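Local coordinates for uncharacterized protein AF_0941 (Archaeoglobus fulgidus, PDB 1YOZ) that is of unknown function and, as a member of the AF0941-like family, folds into a compact all-helical domain, at residues B[33-36]-B[37-41]; B[106-109]-B[110-113]. All coordinates share one frame; numbering follows the deposited sequence.

Contact 1. Residues B[33-36]-B[37-41]; sequences KNIF and EMFRS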
ATOM      1  N   LYS B  33      15.598   2.116  14.818  1.00 28.24           N
ATOM      2  CA  LYS B  33      16.601   1.164  14.352  1.00 27.82           C
ATOM      3  C   LYS B  33      15.958  -0.095  13.801  1.00 27.12           C
ATOM      4  O   LYS B  33      16.368  -0.605  12.750  1.00 26.77           O
ATOM      5  CB  LYS B  33      17.610   0.790  15.465  1.00 28.92           C
ATOM      6  CG  LYS B  33      18.868   0.033  14.962  1.00 32.29           C
ATOM      7  CD  LYS B  33      19.759   0.886  13.982  1.00 34.81           C
ATOM      8  CE  LYS B  33      19.488   0.623  12.470  1.00 36.69           C
ATOM      9  NZ  LYS B  33      20.148   1.689  11.578  1.00 35.51           N
ATOM     10  N   ASN B  34      14.956  -0.635  14.503  1.00 25.59           N
ATOM     11  CA  ASN B  34      14.310  -1.885  14.003  1.00 24.85           C
ATOM     12  C   ASN B  34      13.576  -1.600  12.670  1.00 22.98           C
ATOM     13  O   ASN B  34      13.490  -2.439  11.781  1.00 22.08           O
ATOM     14  CB  ASN B  34      13.275  -2.420  15.022  1.00 25.14           C
ATOM     15  CG  ASN B  34      13.918  -2.995  16.294  1.00 26.90           C
ATOM     16  OD1 ASN B  34      15.120  -3.246  16.332  1.00 24.88           O
ATOM     17  ND2 ASN B  34      13.103  -3.189  17.343  1.00 24.53           N
ATOM     18  N   ILE B  35      12.997  -0.409  12.594  1.00 22.71           N
ATOM     19  CA  ILE B  35      12.277   0.033  11.383  1.00 22.65           C
ATOM     20  C   ILE B  35      13.230   0.003  10.193  1.00 23.03           C
ATOM     21  O   ILE B  35      12.994  -0.703   9.210  1.00 23.14           O
ATOM     22  CB  ILE B  35      11.617   1.429  11.586  1.00 21.79           C
ATOM     23  CG1 ILE B  35      10.559   1.349  12.687  1.00 20.92           C
ATOM     24  CG2 ILE B  35      10.953   1.947  10.293  1.00 23.27           C
ATOM     25  CD1 ILE B  35       9.755   2.640  12.874  1.00 18.22           C
ATOM     26  N   PHE B  36      14.357   0.703  10.309  1.00 23.74           N
ATOM     27  CA  PHE B  36      15.341   0.688   9.221  1.00 23.55           C
ATOM     28  C   PHE B  36      15.737  -0.749   8.861  1.00 23.96           C
ATOM     29  O   PHE B  36      15.665  -1.151   7.704  1.00 22.49           O
ATOM     30  CB  PHE B  36      16.540   1.552   9.615  1.00 24.81           C
ATOM     31  CG  PHE B  36      17.365   2.074   8.447  1.00 25.89           C
ATOM     32  CD1 PHE B  36      18.007   3.316   8.562  1.00 27.71           C
ATOM     33  CD2 PHE B  36      17.537   1.333   7.278  1.00 25.06           C
ATOM     34  CE1 PHE B  36      18.800   3.827   7.513  1.00 30.56           C
ATOM     35  CE2 PHE B  36      18.330   1.811   6.238  1.00 27.96           C
ATOM     36  CZ  PHE B  36      18.966   3.067   6.350  1.00 29.30           C
ATOM     37  N   GLU B  37      16.085  -1.584   9.850  1.00 24.95           N
ATOM     38  CA  GLU B  37      16.444  -2.980   9.533  1.00 24.36           C
ATOM     39  C   GLU B  37      15.329  -3.784   8.853  1.00 22.82           C
ATOM     40  O   GLU B  37      15.593  -4.589   7.955  1.00 22.70           O
ATOM     41  CB  GLU B  37      17.032  -3.707  10.773  1.00 26.80           C
ATOM     42  CG  GLU B  37      17.465  -5.139  10.489  1.00 30.23           C
ATOM     43  CD  GLU B  37      17.810  -5.903  11.789  1.00 38.42           C
ATOM     44  OE1 GLU B  37      18.401  -5.258  12.710  1.00 41.89           O
ATOM     45  OE2 GLU B  37      17.485  -7.130  11.887  1.00 39.51           O
ATOM     46  N   MET B  38      14.068  -3.519   9.224  1.00 21.89           N
ATOM     47  CA  MET B  38      12.897  -4.153   8.621  1.00 20.39           C
ATOM     48  C   MET B  38      12.790  -3.831   7.137  1.00 19.92           C
ATOM     49  O   MET B  38      12.609  -4.717   6.343  1.00 18.09           O
ATOM     50  CB  MET B  38      11.602  -3.640   9.308  1.00 21.70           C
ATOM     51  CG  MET B  38      10.586  -4.702   9.657  1.00 24.33           C
ATOM     52  SD  MET B  38       9.150  -4.046  10.486  1.00 14.47           S
ATOM     53  CE  MET B  38       9.867  -3.348  11.885  1.00 19.55           C
ATOM     54  N   PHE B  39      12.884  -2.543   6.765  1.00 19.03           N
ATOM     55  CA  PHE B  39      12.909  -2.194   5.339  1.00 18.49           C
ATOM     56  C   PHE B  39      14.135  -2.748   4.625  1.00 18.77           C
ATOM     57  O   PHE B  39      14.025  -3.140   3.468  1.00 17.70           O
ATOM     58  CB  PHE B  39      12.770  -0.672   5.106  1.00 18.62           C
ATOM     59  CG  PHE B  39      11.389  -0.156   5.402  1.00 17.51           C
ATOM     60  CD1 PHE B  39      10.388  -0.219   4.426  1.00 14.92           C
ATOM     61  CD2 PHE B  39      11.089   0.359   6.637  1.00 16.23           C
ATOM     62  CE1 PHE B  39       9.103   0.257   4.684  1.00  9.99           C
ATOM     63  CE2 PHE B  39       9.790   0.854   6.918  1.00 16.59           C
ATOM     64  CZ  PHE B  39       8.809   0.778   5.948  1.00 17.21           C
ATOM     65  N   ARG B  40      15.307  -2.746   5.279  1.00 19.76           N
ATOM     66  CA  ARG B  40      16.477  -3.428   4.653  1.00 21.17           C
ATOM     67  C   ARG B  40      16.159  -4.905   4.384  1.00 21.71           C
ATOM     68  O   ARG B  40      16.462  -5.411   3.287  1.00 21.37           O
ATOM     69  CB  ARG B  40      17.761  -3.382   5.514  1.00 20.71           C
ATOM     70  CG  ARG B  40      18.433  -2.056   5.646  1.00 25.55           C
ATOM     71  CD  ARG B  40      19.727  -2.197   6.504  1.00 26.26           C
ATOM     72  NE  ARG B  40      20.097  -0.879   7.024  1.00 32.89           N
ATOM     73  CZ  ARG B  40      19.976  -0.481   8.289  1.00 33.88           C
ATOM     74  NH1 ARG B  40      19.500  -1.295   9.224  1.00 35.92           N
ATOM     75  NH2 ARG B  40      20.364   0.741   8.629  1.00 36.48           N
ATOM     76  N   SER B  41      15.581  -5.608   5.379  1.00 20.64           N
ATOM     77  CA  SER B  41      15.257  -7.008   5.156  1.00 22.49           C
ATOM     78  C   SER B  41      14.227  -7.221   4.071  1.00 21.64           C
ATOM     79  O   SER B  41      14.295  -8.217   3.358  1.00 20.85           O
ATOM     80  CB  SER B  41      14.803  -7.756   6.421  1.00 22.91           C
ATOM     81  OG  SER B  41      13.962  -6.955   7.215  1.00 29.61           O
TER
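Arg40 lays its guanidinium flat on the ring of Phe36, one helical turn earlier, in a cation-pi stack. The two planes are 15° apart, and Arg40 CZ sits 3.7 Å from the centroid of the Phe36 ring. NH2 is the atom over the ring centre, while Arg40 NE leans on the rim, 3.3 Å from Phe36 CE2. Phe36 CG is roughly anti to its backbone N (chi1 -157°), and Arg40 CG sits beside its own backbone N (chi1 -71°), with the chain extended from there to NE, which carries the guanidinium back over the Phe36 ring.

Lys33, two turns before Arg40, bends at chi2 and chi3 and brings its ammonium to the edge of that guanidinium, with Lys33 NZ 3.1 Å from Arg40 NH2. Both are charged donors, so the approach is probably repulsive; Lys33 is exposed. On another side of the helix Ile35 and Phe39 run alongside each other in the same direction; Ile35 CG2 meets the edge of the Phe39 ring in its plane, 3.7 Å from Phe39 CE2. The backbone beneath is regular alpha-helix, with Phe39 N bonded to Ile35 O at 3.1 Å and Arg40 N to Phe36 O at 2.9 Å.

These two pairs give helix 32-51 two different faces. Phe36 and Arg40 turn to helix 99-113, resting on Ile105 and Tyr108 respectively, whereas Ile35 and Phe39 are buried against Phe9 of helix 8-18 and Leu75 of helix 75-88, with Phe39 also reaching Leu67 and Tyr70 of helix 57-73.

Contact 2. Residues B[106-109]-B[110-113]; sequences ALYI and DRVE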
ATOM      1  N   ALA B 106      14.474   5.802   2.684  1.00 23.02           N
ATOM      2  CA  ALA B 106      14.061   6.060   1.270  1.00 23.06           C
ATOM      3  C   ALA B 106      15.258   5.968   0.375  1.00 22.88           C
ATOM      4  O   ALA B 106      15.238   5.331  -0.692  1.00 22.17           O
ATOM      5  CB  ALA B 106      13.440   7.435   1.125  1.00 23.10           C
ATOM      6  N   LEU B 107      16.313   6.657   0.805  1.00 23.76           N
ATOM      7  CA  LEU B 107      17.547   6.707   0.057  1.00 24.86           C
ATOM      8  C   LEU B 107      18.158   5.309  -0.073  1.00 23.90           C
ATOM      9  O   LEU B 107      18.668   4.945  -1.132  1.00 24.44           O
ATOM     10  CB  LEU B 107      18.522   7.715   0.717  1.00 25.39           C
ATOM     11  CG  LEU B 107      18.340   9.203   0.336  1.00 28.33           C
ATOM     12  CD1 LEU B 107      19.314  10.103   1.164  1.00 30.39           C
ATOM     13  CD2 LEU B 107      18.493   9.450  -1.161  1.00 28.81           C
ATOM     14  N   TYR B 108      18.126   4.529   1.003  1.00 22.82           N
ATOM     15  CA  TYR B 108      18.571   3.111   0.939  1.00 24.19           C
ATOM     16  C   TYR B 108      17.781   2.285  -0.097  1.00 23.21           C
ATOM     17  O   TYR B 108      18.344   1.476  -0.846  1.00 23.89           O
ATOM     18  CB  TYR B 108      18.484   2.431   2.335  1.00 23.34           C
ATOM     19  CG  TYR B 108      18.945   0.991   2.341  1.00 24.26           C
ATOM     20  CD1 TYR B 108      20.236   0.652   2.773  1.00 24.68           C
ATOM     21  CD2 TYR B 108      18.106  -0.037   1.902  1.00 25.84           C
ATOM     22  CE1 TYR B 108      20.673  -0.656   2.756  1.00 24.60           C
ATOM     23  CE2 TYR B 108      18.522  -1.356   1.894  1.00 24.84           C
ATOM     24  CZ  TYR B 108      19.813  -1.677   2.333  1.00 28.37           C
ATOM     25  OH  TYR B 108      20.243  -3.013   2.306  1.00 25.73           O
ATOM     26  N   ILE B 109      16.469   2.460  -0.130  1.00 24.27           N
ATOM     27  CA  ILE B 109      15.616   1.714  -1.105  1.00 23.46           C
ATOM     28  C   ILE B 109      15.981   2.171  -2.518  1.00 26.01           C
ATOM     29  O   ILE B 109      16.093   1.379  -3.491  1.00 24.23           O
ATOM     30  CB  ILE B 109      14.077   1.949  -0.826  1.00 23.56           C
ATOM     31  CG1 ILE B 109      13.643   1.284   0.505  1.00 20.54           C
ATOM     32  CG2 ILE B 109      13.236   1.474  -2.005  1.00 22.19           C
ATOM     33  CD1 ILE B 109      12.352   1.798   1.117  1.00 16.11           C
ATOM     34  N   ASP B 110      16.171   3.493  -2.618  1.00 27.11           N
ATOM     35  CA  ASP B 110      16.535   4.123  -3.855  1.00 29.66           C
ATOM     36  C   ASP B 110      17.801   3.457  -4.374  1.00 29.37           C
ATOM     37  O   ASP B 110      17.915   3.208  -5.560  1.00 29.75           O
ATOM     38  CB  ASP B 110      16.732   5.635  -3.608  1.00 30.22           C
ATOM     39  CG  ASP B 110      16.863   6.418  -4.864  1.00 33.67           C
ATOM     40  OD1 ASP B 110      16.021   6.234  -5.766  1.00 35.99           O
ATOM     41  OD2 ASP B 110      17.813   7.230  -4.946  1.00 37.08           O
ATOM     42  N   ARG B 111      18.721   3.164  -3.456  0.50 29.25           N
ATOM     43  CA  ARG B 111      19.989   2.471  -3.702  0.50 29.25           C
ATOM     44  C   ARG B 111      19.803   1.026  -4.228  0.50 30.08           C
ATOM     45  O   ARG B 111      20.302   0.676  -5.300  0.50 28.64           O
ATOM     46  CB  ARG B 111      20.812   2.526  -2.388  0.50 29.25           C
ATOM     47  CG  ARG B 111      22.189   1.870  -2.371  0.50 27.65           C
ATOM     48  CD  ARG B 111      22.724   1.771  -0.949  0.50 25.23           C
ATOM     49  NE  ARG B 111      23.516   0.553  -0.793  0.50 23.87           N
ATOM     50  CZ  ARG B 111      24.119   0.159   0.327  0.50 23.98           C
ATOM     51  NH1 ARG B 111      24.031   0.873   1.446  0.50 21.28           N
ATOM     52  NH2 ARG B 111      24.809  -0.978   0.331  0.50 23.18           N
ATOM     53  N   VAL B 112      19.060   0.186  -3.503  1.00 31.13           N
ATOM     54  CA  VAL B 112      18.872  -1.222  -3.964  1.00 32.61           C
ATOM     55  C   VAL B 112      17.948  -1.382  -5.184  1.00 33.61           C
ATOM     56  O   VAL B 112      18.040  -2.368  -5.941  1.00 32.38           O
ATOM     57  CB  VAL B 112      18.474  -2.209  -2.790  1.00 32.97           C
ATOM     58  CG1 VAL B 112      18.251  -1.503  -1.516  1.00 31.72           C
ATOM     59  CG2 VAL B 112      17.274  -3.044  -3.137  1.00 33.38           C
ATOM     60  N   GLU B 113      17.049  -0.413  -5.348  1.00 35.68           N
ATOM     61  CA  GLU B 113      16.156  -0.340  -6.510  1.00 37.90           C
ATOM     62  C   GLU B 113      17.008  -0.472  -7.783  1.00 39.82           C
ATOM     63  O   GLU B 113      16.671  -1.271  -8.655  1.00 39.35           O
ATOM     64  CB  GLU B 113      15.424   0.999  -6.510  1.00 38.22           C
ATOM     65  CG  GLU B 113      13.924   1.019  -6.819  1.00 38.84           C
ATOM     66  CD  GLU B 113      13.382   2.441  -6.828  1.00 42.46           C
ATOM     67  OE1 GLU B 113      12.143   2.648  -6.990  1.00 45.12           O
ATOM     68  OE2 GLU B 113      14.207   3.382  -6.707  1.00 42.16           O
TER
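Ala106 O accepts the backbone N-H of Asp110 at 2.8 Å, the first of four consecutive i to i+4 bonds in the last turns of alpha-helix 99-113.

Leu107 takes the next bond, its O receiving Arg111 N at 2.9 Å, and the same carbonyl oxygen is brushed by the CB of Asp110. The carboxylate of Asp110 finds its partner in helix 57-73: OD1 forms a salt bridge with Lys68 NZ, to which Glu113 OE2 is also bridged. One ammonium therefore ties together two acids a turn apart, an arrangement that should favour their charged forms.

Tyr108 has neighbours from both i+3 and i+4. With CG anti to the backbone N (chi1 -179°), its ring projects outward from the helix, where Arg111 and Val112 each approach obliquely. The Arg111 guanidinium is inclined 54° to the ring; Tyr108 CE1 lies over one of its faces, 3.9 Å from Arg111 NH1, too loose and too tilted for a flat stack. Val112 CG1 is modelled closer, 3.4 Å from Tyr108 CE2, but the Val112 side chain is nearly eclipsed (chi1 5°), a strained rotamer that makes the exact closeness of this apolar approach doubtful.

Ile109 is buried and touches Cys43 of helix 32-51 and Lys68 of helix 57-73; Val112, three residues on, also meets Cys43 and reaches Leu47 and Phe64, while the methyl of Ala106 packs on Val72 of helix 57-73. The backbone carbonyl of Ile109 takes the closing bond of the series, which runs from Glu113 N to Ile109 O and is 2.8 Å long.

In the fold
Contact 1 comes first along the chain, on helix 32-51, and contact 2 follows near the C-terminal end of helix 99-113; their centres are about 13 Å apart. The two helices pack against each other, and the contacts meet where Arg40 CG lies 3.6 Å from Tyr108 CZ and Phe36 CE2 4.0 Å from Tyr108 CB. The stacked pair of contact 1 thus leans on the tyrosine of contact 2. Helix 57-73 touches both, through Phe39 on one side and Ile109 and Val112 on the other. This meeting of Arg40 and Phe36 with Tyr108 brings helix 99-113 against helix 32-51, contact 1 being nearer the centre of the chain and contact 2 at the surface.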